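Local coordinates for protein (alpha-2u-globulin) (PDB 2A2U), which probably binds small hydrophobic molecules, hyaline droplet inducers among them, in the central cavity of its lipocalin beta-barrel, at residues A[49-54]-A[166-171]; A[90-93]-A[98-101]; A[109-114]-A[120-125]; A[142-145]-A[149-152]. One frame throughout, in Å; residues are numbered along the deposited sequence.

Interaction 1: residues A[49-54]-A[166-171]; sequences EKIEEN and NIIDLT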
loop_
_atom_site.group_PDB
_atom_site.type_symbol
_atom_site.label_atom_id
_atom_site.label_comp_id
_atom_site.label_asym_id
_atom_site.label_seq_id
_atom_site.Cartn_x
_atom_site.Cartn_y
_atom_site.Cartn_z
ATOM N N GLU A 49 6.893 -19.294 -19.057
ATOM C CA GLU A 49 7.345 -19.613 -17.702
ATOM C C GLU A 49 6.409 -19.011 -16.641
ATOM O O GLU A 49 6.171 -19.611 -15.591
ATOM C CB GLU A 49 8.770 -19.078 -17.520
ATOM C CG GLU A 49 9.272 -19.008 -16.089
ATOM C CD GLU A 49 10.446 -18.058 -15.939
ATOM O OE1 GLU A 49 10.390 -16.937 -16.487
ATOM O OE2 GLU A 49 11.424 -18.422 -15.258
ATOM N N LYS A 50 5.872 -17.833 -16.953
ATOM C CA LYS A 50 4.979 -17.074 -16.080
ATOM C C LYS A 50 3.592 -17.675 -15.882
ATOM O O LYS A 50 3.009 -17.548 -14.806
ATOM C CB LYS A 50 4.834 -15.650 -16.619
ATOM C CG LYS A 50 6.129 -14.869 -16.682
ATOM C CD LYS A 50 6.577 -14.494 -15.294
ATOM C CE LYS A 50 7.891 -13.750 -15.321
ATOM N NZ LYS A 50 8.279 -13.277 -13.962
ATOM N N ILE A 51 3.046 -18.278 -16.936
ATOM C CA ILE A 51 1.722 -18.880 -16.869
ATOM C C ILE A 51 1.747 -20.370 -16.529
ATOM O O ILE A 51 0.701 -20.988 -16.336
ATOM C CB ILE A 51 0.929 -18.660 -18.172
ATOM C CG1 ILE A 51 1.659 -19.272 -19.367
ATOM C CG2 ILE A 51 0.707 -17.186 -18.401
ATOM C CD1 ILE A 51 0.826 -19.254 -20.635
ATOM N N GLU A 52 2.939 -20.942 -16.434
ATOM C CA GLU A 52 3.068 -22.359 -16.108
ATOM C C GLU A 52 3.041 -22.570 -14.610
ATOM O O GLU A 52 2.933 -21.608 -13.852
ATOM C CB GLU A 52 4.370 -22.919 -16.657
ATOM C CG GLU A 52 4.323 -23.243 -18.125
ATOM C CD GLU A 52 5.699 -23.410 -18.729
ATOM O OE1 GLU A 52 6.679 -23.581 -17.975
ATOM O OE2 GLU A 52 5.808 -23.357 -19.971
ATOM N N GLU A 53 3.117 -23.835 -14.198
ATOM C CA GLU A 53 3.124 -24.220 -12.787
ATOM C C GLU A 53 4.137 -23.338 -12.057
ATOM O O GLU A 53 5.237 -23.092 -12.569
ATOM C CB GLU A 53 3.533 -25.692 -12.657
ATOM C CG GLU A 53 3.643 -26.219 -11.229
ATOM C CD GLU A 53 2.326 -26.713 -10.664
ATOM O OE1 GLU A 53 1.356 -26.887 -11.422
ATOM O OE2 GLU A 53 2.252 -26.954 -9.446
ATOM N N ASN A 54 3.745 -22.832 -10.890
ATOM C CA ASN A 54 4.597 -21.953 -10.080
ATOM C C ASN A 54 4.869 -20.568 -10.706
ATOM O O ASN A 54 5.697 -19.807 -10.204
ATOM C CB ASN A 54 5.920 -22.648 -9.706
ATOM C CG ASN A 54 5.731 -23.780 -8.705
ATOM O OD1 ASN A 54 5.145 -23.588 -7.640
ATOM N ND2 ASN A 54 6.256 -24.959 -9.031
ATOM N N ASN A 166 1.413 -21.117 -26.564
ATOM C CA ASN A 166 1.513 -20.449 -25.273
ATOM C C ASN A 166 0.172 -20.081 -24.662
ATOM O O ASN A 166 0.105 -19.353 -23.675
ATOM C CB ASN A 166 2.427 -19.241 -25.397
ATOM C CG ASN A 166 3.833 -19.634 -25.789
ATOM O OD1 ASN A 166 4.404 -20.562 -25.223
ATOM N ND2 ASN A 166 4.383 -18.961 -26.791
ATOM N N ILE A 167 -0.894 -20.602 -25.256
ATOM C CA ILE A 167 -2.247 -20.374 -24.771
ATOM C C ILE A 167 -2.583 -21.576 -23.895
ATOM O O ILE A 167 -2.585 -22.700 -24.370
ATOM C CB ILE A 167 -3.245 -20.282 -25.939
ATOM C CG1 ILE A 167 -2.771 -19.231 -26.943
ATOM C CG2 ILE A 167 -4.600 -19.856 -25.433
ATOM C CD1 ILE A 167 -3.717 -19.009 -28.119
ATOM N N ILE A 168 -2.810 -21.348 -22.608
ATOM C CA ILE A 168 -3.107 -22.432 -21.677
ATOM C C ILE A 168 -4.536 -22.412 -21.153
ATOM O O ILE A 168 -5.012 -21.385 -20.684
ATOM C CB ILE A 168 -2.135 -22.417 -20.479
ATOM C CG1 ILE A 168 -0.697 -22.647 -20.960
ATOM C CG2 ILE A 168 -2.534 -23.480 -19.467
ATOM C CD1 ILE A 168 0.360 -22.649 -19.854
ATOM N N ASP A 169 -5.219 -23.549 -21.271
ATOM C CA ASP A 169 -6.596 -23.700 -20.805
ATOM C C ASP A 169 -6.553 -24.228 -19.368
ATOM O O ASP A 169 -6.283 -25.411 -19.137
ATOM C CB ASP A 169 -7.353 -24.672 -21.723
ATOM C CG ASP A 169 -8.842 -24.787 -21.384
ATOM O OD1 ASP A 169 -9.273 -24.320 -20.310
ATOM O OD2 ASP A 169 -9.594 -25.356 -22.202
ATOM N N LEU A 170 -6.846 -23.350 -18.411
ATOM C CA LEU A 170 -6.810 -23.706 -16.999
ATOM C C LEU A 170 -7.998 -24.514 -16.504
ATOM O O LEU A 170 -7.963 -25.006 -15.375
ATOM C CB LEU A 170 -6.676 -22.457 -16.131
ATOM C CG LEU A 170 -5.471 -21.538 -16.299
ATOM C CD1 LEU A 170 -5.599 -20.385 -15.331
ATOM C CD2 LEU A 170 -4.193 -22.297 -16.037
ATOM N N THR A 171 -9.042 -24.646 -17.322
ATOM C CA THR A 171 -10.230 -25.396 -16.913
ATOM C C THR A 171 -9.961 -26.872 -16.678
ATOM O O THR A 171 -10.709 -27.536 -15.971
ATOM C CB THR A 171 -11.371 -25.273 -17.923
ATOM O OG1 THR A 171 -10.951 -25.796 -19.187
ATOM C CG2 THR A 171 -11.789 -23.834 -18.073
#
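Ile-51 and Ile-168 meet through the ends of their longer branches, with the two CD1 atoms 3.5 Å apart. Their side chains cross at a slant, and the pair forms most of this small, largely apolar junction, with no hydrogen bond across it. At Ile-51, CG1 lies between the backbone N and the carbonyl carbon (chi1 60°), which carries CD1 out to the strand, where it also comes close to the backbone O of Asn-166. A branched aliphatic residue suits both places because the two side chains meet by apolar contact alone. At the margin the aliphatic CG of Glu-52 comes within 4.4 Å of Ile-168 CD1, while its carboxylate turns to a salt bridge with Arg-48. Further out, Ile-51 rests on Val-43 and Leu-135 of neighbouring strands, and backbone bonds from Ile-168 to Val-43 fix the strand. Asp-169 opens an Asx turn, its OD1 accepting from Thr-171 N at 3.0 Å and also from Thr-171 OG1, both from one face of the carboxylate. The long loop after the first barrel strand and the short C-terminal strand that pairs with that strand are both lipocalin features; here they meet.

Interaction 2: residues A[90-93]-A[98-101]; sequences AYKT and EYFV
The Tyr-99 ring carries Lys-92 on one face: CD sits 3.8 Å from the ring centroid, 22° off the normal and shifted toward the rim, a CH-pi contact. Near the ring plane, at its edge, lies the backbone O of Ala-90. On the other side of the plane the ring meets that of Phe-109, the two planes about 10° apart. Lysine suits its place because its methylenes can cover an aromatic face while the ammonium reaches beyond it. With CG anti to the backbone N (chi1 -177°) and bends further along, the chain doubles back over Tyr-99, and NZ makes a cation-pi contact with Phe-127 of the second subunit. Phe-100 points to the opposite face of the sheet, where its ring meets Phe-100 of the second subunit. Between the strands, Tyr-91 and Phe-100 form an antiparallel hydrogen-bonded pair: Tyr-91 N donates to Phe-100 O and Phe-100 N to Tyr-91 O, each over 2.8 Å and in the carbonyl plane. Nearer the turn, Thr-93 N donates to Glu-98 O at 2.9 Å with a nearly straight N-H. A water bridges Thr-93 OG1 and Glu-98 OE1, donating to the carboxylate over 2.8 Å. The chemistry thus divides the work: backbone bonds close the hairpin, while aromatic rings and a lysine on its two faces serve both the barrel and the subunit interface.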
loop_
_atom_site.group_PDB
_atom_site.type_symbol
_atom_site.label_atom_id
_atom_site.label_comp_id
_atom_site.label_asym_id
_atom_site.label_seq_id
_atom_site.Cartn_x
_atom_site.Cartn_y
_atom_site.Cartn_z
ATOM N N ALA A 90 -6.126 -2.316 -8.410
ATOM C CA ALA A 90 -5.563 -1.758 -9.628
ATOM C C ALA A 90 -6.165 -0.372 -9.790
ATOM O O ALA A 90 -7.369 -0.215 -9.705
ATOM C CB ALA A 90 -5.917 -2.644 -10.821
ATOM N N TYR A 91 -5.337 0.630 -10.044
ATOM C CA TYR A 91 -5.819 1.994 -10.184
ATOM C C TYR A 91 -5.989 2.458 -11.603
ATOM O O TYR A 91 -5.209 2.104 -12.474
ATOM C CB TYR A 91 -4.859 2.920 -9.499
ATOM C CG TYR A 91 -4.671 2.556 -8.077
ATOM C CD1 TYR A 91 -5.659 2.836 -7.139
ATOM C CD2 TYR A 91 -3.518 1.920 -7.661
ATOM C CE1 TYR A 91 -5.501 2.492 -5.810
ATOM C CE2 TYR A 91 -3.344 1.569 -6.345
ATOM C CZ TYR A 91 -4.341 1.856 -5.420
ATOM O OH TYR A 91 -4.176 1.486 -4.101
ATOM N N LYS A 92 -6.994 3.291 -11.820
ATOM C CA LYS A 92 -7.271 3.829 -13.143
ATOM C C LYS A 92 -6.254 4.933 -13.430
ATOM O O LYS A 92 -5.989 5.764 -12.569
ATOM C CB LYS A 92 -8.697 4.382 -13.184
ATOM C CG LYS A 92 -9.122 4.908 -14.530
ATOM C CD LYS A 92 -9.315 3.810 -15.557
ATOM C CE LYS A 92 -8.728 4.226 -16.896
ATOM N NZ LYS A 92 -9.264 5.535 -17.371
ATOM N N THR A 93 -5.650 4.911 -14.612
ATOM C CA THR A 93 -4.665 5.921 -14.979
ATOM C C THR A 93 -5.284 6.919 -15.953
ATOM O O THR A 93 -6.381 6.694 -16.464
ATOM C CB THR A 93 -3.411 5.290 -15.627
ATOM O OG1 THR A 93 -3.678 4.967 -16.996
ATOM C CG2 THR A 93 -3.006 4.030 -14.894
ATOM N N GLU A 98 -6.573 2.357 -19.368
ATOM C CA GLU A 98 -5.434 1.751 -18.685
ATOM C C GLU A 98 -5.509 1.758 -17.181
ATOM O O GLU A 98 -5.871 2.752 -16.573
ATOM C CB GLU A 98 -4.134 2.392 -19.139
ATOM C CG GLU A 98 -3.800 2.084 -20.578
ATOM C CD GLU A 98 -2.441 2.577 -20.999
ATOM O OE1 GLU A 98 -1.624 2.921 -20.122
ATOM O OE2 GLU A 98 -2.190 2.619 -22.218
ATOM N N TYR A 99 -5.180 0.612 -16.601
ATOM C CA TYR A 99 -5.172 0.433 -15.164
ATOM C C TYR A 99 -3.755 0.037 -14.788
ATOM O O TYR A 99 -3.038 -0.546 -15.602
ATOM C CB TYR A 99 -6.126 -0.689 -14.765
ATOM C CG TYR A 99 -7.578 -0.308 -14.813
ATOM C CD1 TYR A 99 -8.316 -0.421 -15.990
ATOM C CD2 TYR A 99 -8.216 0.171 -13.680
ATOM C CE1 TYR A 99 -9.658 -0.036 -16.035
ATOM C CE2 TYR A 99 -9.545 0.556 -13.709
ATOM C CZ TYR A 99 -10.267 0.449 -14.881
ATOM O OH TYR A 99 -11.581 0.888 -14.887
ATOM N N PHE A 100 -3.338 0.383 -13.573
ATOM C CA PHE A 100 -2.013 0.019 -13.094
ATOM C C PHE A 100 -2.112 -0.806 -11.827
ATOM O O PHE A 100 -2.913 -0.508 -10.951
ATOM C CB PHE A 100 -1.158 1.255 -12.792
ATOM C CG PHE A 100 0.197 0.913 -12.195
ATOM C CD1 PHE A 100 1.287 0.636 -13.019
ATOM C CD2 PHE A 100 0.357 0.788 -10.814
ATOM C CE1 PHE A 100 2.504 0.229 -12.479
ATOM C CE2 PHE A 100 1.571 0.383 -10.271
ATOM C CZ PHE A 100 2.641 0.103 -11.105
ATOM N N VAL A 101 -1.274 -1.829 -11.723
ATOM C CA VAL A 101 -1.240 -2.670 -10.539
ATOM C C VAL A 101 0.195 -3.157 -10.370
ATOM O O VAL A 101 0.868 -3.513 -11.343
ATOM C CB VAL A 101 -2.257 -3.858 -10.628
ATOM C CG1 VAL A 101 -1.908 -4.815 -11.766
ATOM C CG2 VAL A 101 -2.324 -4.593 -9.316
HETATM O O HOH W 1 -0.986 3.505 -17.501
#

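Interaction 3: residues A[109-114]-A[120-125]; sequences FTILKT and VMFHLI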
loop_
_atom_site.group_PDB
_atom_site.type_symbol
_atom_site.label_atom_id
_atom_site.label_comp_id
_atom_site.label_asym_id
_atom_site.label_seq_id
_atom_site.Cartn_x
_atom_site.Cartn_y
_atom_site.Cartn_z
ATOM N N PHE A 109 -2.740 -2.766 -17.688
ATOM C CA PHE A 109 -3.713 -3.609 -18.371
ATOM C C PHE A 109 -4.953 -2.879 -18.839
ATOM O O PHE A 109 -5.250 -1.786 -18.372
ATOM C CB PHE A 109 -4.101 -4.818 -17.522
ATOM C CG PHE A 109 -4.873 -4.479 -16.289
ATOM C CD1 PHE A 109 -6.258 -4.345 -16.329
ATOM C CD2 PHE A 109 -4.225 -4.350 -15.075
ATOM C CE1 PHE A 109 -6.989 -4.082 -15.177
ATOM C CE2 PHE A 109 -4.939 -4.089 -13.919
ATOM C CZ PHE A 109 -6.334 -3.959 -13.968
ATOM N N THR A 110 -5.641 -3.478 -19.807
ATOM C CA THR A 110 -6.867 -2.917 -20.363
ATOM C C THR A 110 -7.908 -4.009 -20.541
ATOM O O THR A 110 -7.585 -5.193 -20.556
ATOM C CB THR A 110 -6.631 -2.271 -21.735
ATOM O OG1 THR A 110 -5.993 -3.212 -22.607
ATOM C CG2 THR A 110 -5.760 -1.053 -21.608
ATOM N N ILE A 111 -9.166 -3.597 -20.629
ATOM C CA ILE A 111 -10.274 -4.518 -20.826
ATOM C C ILE A 111 -10.473 -4.579 -22.324
ATOM O O ILE A 111 -10.999 -3.656 -22.939
ATOM C CB ILE A 111 -11.528 -4.019 -20.104
ATOM C CG1 ILE A 111 -11.230 -3.943 -18.605
ATOM C CG2 ILE A 111 -12.690 -4.951 -20.356
ATOM C CD1 ILE A 111 -12.286 -3.265 -17.782
ATOM N N LEU A 112 -9.968 -5.655 -22.902
ATOM C CA LEU A 112 -10.006 -5.873 -24.332
ATOM C C LEU A 112 -11.401 -6.086 -24.900
ATOM O O LEU A 112 -11.782 -5.417 -25.861
ATOM C CB LEU A 112 -9.109 -7.058 -24.684
ATOM C CG LEU A 112 -8.296 -6.949 -25.964
ATOM C CD1 LEU A 112 -7.451 -5.696 -25.913
ATOM C CD2 LEU A 112 -7.417 -8.172 -26.111
ATOM N N LYS A 113 -12.153 -7.020 -24.318
ATOM C CA LYS A 113 -13.505 -7.325 -24.785
ATOM C C LYS A 113 -14.337 -7.973 -23.680
ATOM O O LYS A 113 -13.831 -8.785 -22.917
ATOM C CB LYS A 113 -13.440 -8.241 -26.015
ATOM C CG LYS A 113 -14.782 -8.522 -26.669
ATOM C CD LYS A 113 -14.622 -9.333 -27.952
ATOM C CE LYS A 113 -14.128 -8.475 -29.113
ATOM N NZ LYS A 113 -15.151 -7.482 -29.573
ATOM N N THR A 114 -15.606 -7.594 -23.590
ATOM C CA THR A 114 -16.495 -8.155 -22.579
ATOM C C THR A 114 -17.945 -8.078 -23.038
ATOM O O THR A 114 -18.308 -7.194 -23.811
ATOM C CB THR A 114 -16.364 -7.408 -21.226
ATOM O OG1 THR A 114 -17.035 -8.145 -20.197
ATOM C CG2 THR A 114 -16.997 -6.033 -21.302
ATOM N N VAL A 120 -14.791 -11.879 -20.122
ATOM C CA VAL A 120 -14.028 -10.641 -20.066
ATOM C C VAL A 120 -12.592 -10.996 -20.407
ATOM O O VAL A 120 -12.019 -11.927 -19.848
ATOM C CB VAL A 120 -14.113 -9.900 -18.704
ATOM C CG1 VAL A 120 -13.456 -10.692 -17.585
ATOM C CG2 VAL A 120 -13.472 -8.535 -18.835
ATOM N N MET A 121 -12.065 -10.329 -21.422
ATOM C CA MET A 121 -10.704 -10.561 -21.874
ATOM C C MET A 121 -9.855 -9.354 -21.486
ATOM O O MET A 121 -10.188 -8.208 -21.806
ATOM C CB MET A 121 -10.681 -10.771 -23.394
ATOM C CG MET A 121 -11.722 -11.766 -23.887
ATOM S SD MET A 121 -11.679 -12.055 -25.650
ATOM C CE MET A 121 -12.646 -13.536 -25.764
ATOM N N PHE A 122 -8.801 -9.612 -20.722
ATOM C CA PHE A 122 -7.901 -8.555 -20.291
ATOM C C PHE A 122 -6.594 -8.721 -21.040
ATOM O O PHE A 122 -6.202 -9.830 -21.384
ATOM C CB PHE A 122 -7.603 -8.669 -18.796
ATOM C CG PHE A 122 -8.745 -8.288 -17.895
ATOM C CD1 PHE A 122 -8.938 -6.967 -17.531
ATOM C CD2 PHE A 122 -9.569 -9.262 -17.339
ATOM C CE1 PHE A 122 -9.923 -6.621 -16.627
ATOM C CE2 PHE A 122 -10.556 -8.926 -16.436
ATOM C CZ PHE A 122 -10.733 -7.604 -16.078
ATOM N N HIS A 123 -5.927 -7.606 -21.298
ATOM C CA HIS A 123 -4.632 -7.619 -21.961
ATOM C C HIS A 123 -3.678 -6.870 -21.037
ATOM O O HIS A 123 -3.907 -5.709 -20.703
ATOM C CB HIS A 123 -4.700 -6.929 -23.315
ATOM C CG HIS A 123 -3.367 -6.806 -23.981
ATOM N ND1 HIS A 123 -2.700 -5.612 -24.087
ATOM C CD2 HIS A 123 -2.551 -7.746 -24.516
ATOM C CE1 HIS A 123 -1.524 -5.812 -24.652
ATOM N NE2 HIS A 123 -1.410 -7.106 -24.922
ATOM N N LEU A 124 -2.606 -7.533 -20.636
ATOM C CA LEU A 124 -1.653 -6.942 -19.715
ATOM C C LEU A 124 -0.203 -6.960 -20.166
ATOM O O LEU A 124 0.268 -7.943 -20.731
ATOM C CB LEU A 124 -1.767 -7.648 -18.355
ATOM C CG LEU A 124 -0.671 -7.454 -17.299
ATOM C CD1 LEU A 124 -1.249 -7.616 -15.927
ATOM C CD2 LEU A 124 0.485 -8.422 -17.492
ATOM N N ILE A 125 0.504 -5.872 -19.872
ATOM C CA ILE A 125 1.926 -5.758 -20.173
ATOM C C ILE A 125 2.641 -5.638 -18.830
ATOM O O ILE A 125 2.221 -4.881 -17.964
ATOM C CB ILE A 125 2.262 -4.516 -21.000
ATOM C CG1 ILE A 125 1.377 -4.442 -22.233
ATOM C CG2 ILE A 125 3.716 -4.581 -21.451
ATOM C CD1 ILE A 125 1.499 -3.124 -22.971
#
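Phe-109 and Phe-122 stand side by side on one face of the hairpin, with their planes at 80° and their centroids 5.9 Å apart, an oblique pairing. Ile-111 reaches CD1 and CE1 of the Phe-122 ring, the atoms Phe-109 also meets, from the other side of the ring plane, its CG1 3.6 Å from Phe-122 CE1. Phe-122 has CG anti to its own carbonyl carbon (chi1 -72°), which leans the ring between these two neighbours. Further along this face the side chains of Ile-111 and Val-120 cross at a slant, meeting CG2 to CG2, and Thr-114 runs beside Val-120. Replacing Phe-122 by an alanine would probably open a gap between Phe-109 and Ile-111 and take away a contact that each relies on. The opposite face bears Thr-110 beside His-123, whose NE2 bonds to Gln-134, and Met-121, which an unbranched, flexible chain lets fit against Phe-153 and Leu-156 of helix 147-158. Thr-110 N donates to His-123 O and His-123 N to Thr-110 O, each over 3.0 Å. Beyond Ile-111 the register slips by one: Leu-112 and Lys-113 both face Met-121, a classic beta bulge. Met-121 O receives only weak bonds from Leu-112 N and Lys-113 N, but Met-121 N donates to Lys-113 O over 2.8 Å. The bulge brings Leu-112 onto the outer face, where it meets His-123 CB. The chemistry is two-sided: an aromatic and aliphatic lining, consistent with a barrel interior made for apolar ligands, and a mixed outer surface on which the helix packs.

Interaction 4: residues A[142-145]-A[149-152]; sequences TKDL and IKEK
Asp-144 OD1 is gripped from two directions. Lys-150 NZ makes a salt bridge to it at 2.7 Å, using the syn lone pair, and Leu-145 N adds a weak bond at 2.8 Å. The two side chains cross at about a right angle: the lysine, extended beyond CG, reaches from the helix back to the loop, where its CE passes 3.4 Å from Leu-145 O. A long, straight chain spans this distance, and the short aspartate stays close to its own backbone, with CG anti to the backbone N (chi1 -165°). Thr-142 OG1 steadies the same loop by donating to Asp-144 O at 2.6 Å. Leu-145 CD1 meets Ile-149 CG2 at 4.1 Å, and both residues rest on Leu-138 and Tyr-119 of the barrel, a fitting place for branched aliphatics. NZ of Lys-150 has a second carboxylate, that of Asp-169. A methionine in place of Lys-150 would be likely to leave Asp-144 and Asp-169 without their shared counter-charge, and the loop carboxylate with little more than the weak bond from Leu-145 N. One ammonium between two carboxylates should ease their mutual repulsion, and the contact thus combines an outer ionic clasp with an apolar base where the chain enters helix 147-158.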
loop_
_atom_site.group_PDB
_atom_site.type_symbol
_atom_site.label_atom_id
_atom_site.label_comp_id
_atom_site.label_asym_id
_atom_site.label_seq_id
_atom_site.Cartn_x
_atom_site.Cartn_y
_atom_site.Cartn_z
ATOM N N THR A 142 -18.710 -18.317 -15.260
ATOM C CA THR A 142 -18.916 -19.740 -15.019
ATOM C C THR A 142 -17.575 -20.454 -14.990
ATOM O O THR A 142 -16.602 -19.948 -15.541
ATOM C CB THR A 142 -19.789 -20.353 -16.126
ATOM O OG1 THR A 142 -19.346 -19.896 -17.410
ATOM C CG2 THR A 142 -21.222 -19.939 -15.937
ATOM N N LYS A 143 -17.529 -21.627 -14.360
ATOM C CA LYS A 143 -16.297 -22.407 -14.250
ATOM C C LYS A 143 -15.658 -22.736 -15.591
ATOM O O LYS A 143 -14.466 -23.006 -15.666
ATOM C CB LYS A 143 -16.520 -23.677 -13.430
ATOM C CG LYS A 143 -16.289 -23.482 -11.942
ATOM C CD LYS A 143 -16.652 -24.731 -11.156
ATOM C CE LYS A 143 -16.352 -24.566 -9.672
ATOM N NZ LYS A 143 -16.992 -25.630 -8.839
ATOM N N ASP A 144 -16.453 -22.706 -16.652
ATOM C CA ASP A 144 -15.935 -22.963 -17.988
ATOM C C ASP A 144 -16.753 -22.151 -18.989
ATOM O O ASP A 144 -17.809 -21.623 -18.656
ATOM C CB ASP A 144 -15.969 -24.457 -18.331
ATOM C CG ASP A 144 -15.108 -24.804 -19.549
ATOM O OD1 ASP A 144 -14.311 -23.960 -19.994
ATOM O OD2 ASP A 144 -15.216 -25.935 -20.062
ATOM N N LEU A 145 -16.237 -22.004 -20.199
ATOM C CA LEU A 145 -16.931 -21.233 -21.208
ATOM C C LEU A 145 -17.058 -21.957 -22.524
ATOM O O LEU A 145 -16.378 -22.951 -22.780
ATOM C CB LEU A 145 -16.218 -19.903 -21.449
ATOM C CG LEU A 145 -16.330 -18.798 -20.412
ATOM C CD1 LEU A 145 -15.314 -17.740 -20.772
ATOM C CD2 LEU A 145 -17.730 -18.217 -20.385
ATOM N N ILE A 149 -16.171 -19.048 -27.427
ATOM C CA ILE A 149 -15.541 -17.943 -26.714
ATOM C C ILE A 149 -14.044 -18.190 -26.660
ATOM O O ILE A 149 -13.246 -17.280 -26.875
ATOM C CB ILE A 149 -16.067 -17.805 -25.267
ATOM C CG1 ILE A 149 -17.590 -17.774 -25.246
ATOM C CG2 ILE A 149 -15.543 -16.530 -24.646
ATOM C CD1 ILE A 149 -18.183 -16.696 -26.112
ATOM N N LYS A 150 -13.671 -19.441 -26.431
ATOM C CA LYS A 150 -12.269 -19.793 -26.348
ATOM C C LYS A 150 -11.532 -19.639 -27.676
ATOM O O LYS A 150 -10.323 -19.416 -27.685
ATOM C CB LYS A 150 -12.102 -21.206 -25.806
ATOM C CG LYS A 150 -12.683 -21.392 -24.434
ATOM C CD LYS A 150 -12.279 -22.735 -23.889
ATOM C CE LYS A 150 -13.027 -23.068 -22.621
ATOM N NZ LYS A 150 -12.600 -24.389 -22.085
ATOM N N GLU A 151 -12.252 -19.743 -28.791
ATOM C CA GLU A 151 -11.639 -19.599 -30.111
ATOM C C GLU A 151 -11.357 -18.137 -30.396
ATOM O O GLU A 151 -10.268 -17.790 -30.844
ATOM C CB GLU A 151 -12.558 -20.136 -31.201
ATOM C CG GLU A 151 -11.974 -21.269 -32.019
ATOM C CD GLU A 151 -10.696 -20.905 -32.747
ATOM O OE1 GLU A 151 -10.550 -19.756 -33.217
ATOM O OE2 GLU A 151 -9.839 -21.798 -32.875
ATOM N N LYS A 152 -12.366 -17.296 -30.180
ATOM C CA LYS A 152 -12.257 -15.856 -30.386
ATOM C C LYS A 152 -11.057 -15.336 -29.604
ATOM O O LYS A 152 -10.306 -14.487 -30.081
ATOM C CB LYS A 152 -13.538 -15.164 -29.906
ATOM C CG LYS A 152 -13.387 -13.670 -29.619
ATOM C CD LYS A 152 -14.684 -13.048 -29.112
ATOM C CE LYS A 152 -15.722 -12.966 -30.219
ATOM N NZ LYS A 152 -17.030 -12.361 -29.809
#

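Interactions 2 and 3 lie in two hairpins joined by the pairing of strands 99-102 and 106-114: Tyr-99 N probably bonds to Phe-109 O at 3.0 Å, and Ala-90 CB touches Phe-109 CZ. Interaction 4 sits where the helix leans on the barrel wall, Met-121 CE lying 3.9 Å from Lys-152 CG. It meets interaction 1 through a salt bridge, Lys-150 NZ to Asp-169 OD2 at 3.2 Å, tying the helix to the C-terminal strand. Interactions 1 and 2 lie on opposite sides of the chain's centre, their own centres 24 Å apart. Interaction 3, whose centre lies nearest that of the chain, about 7 Å away, has a face that probably lines the ligand cavity.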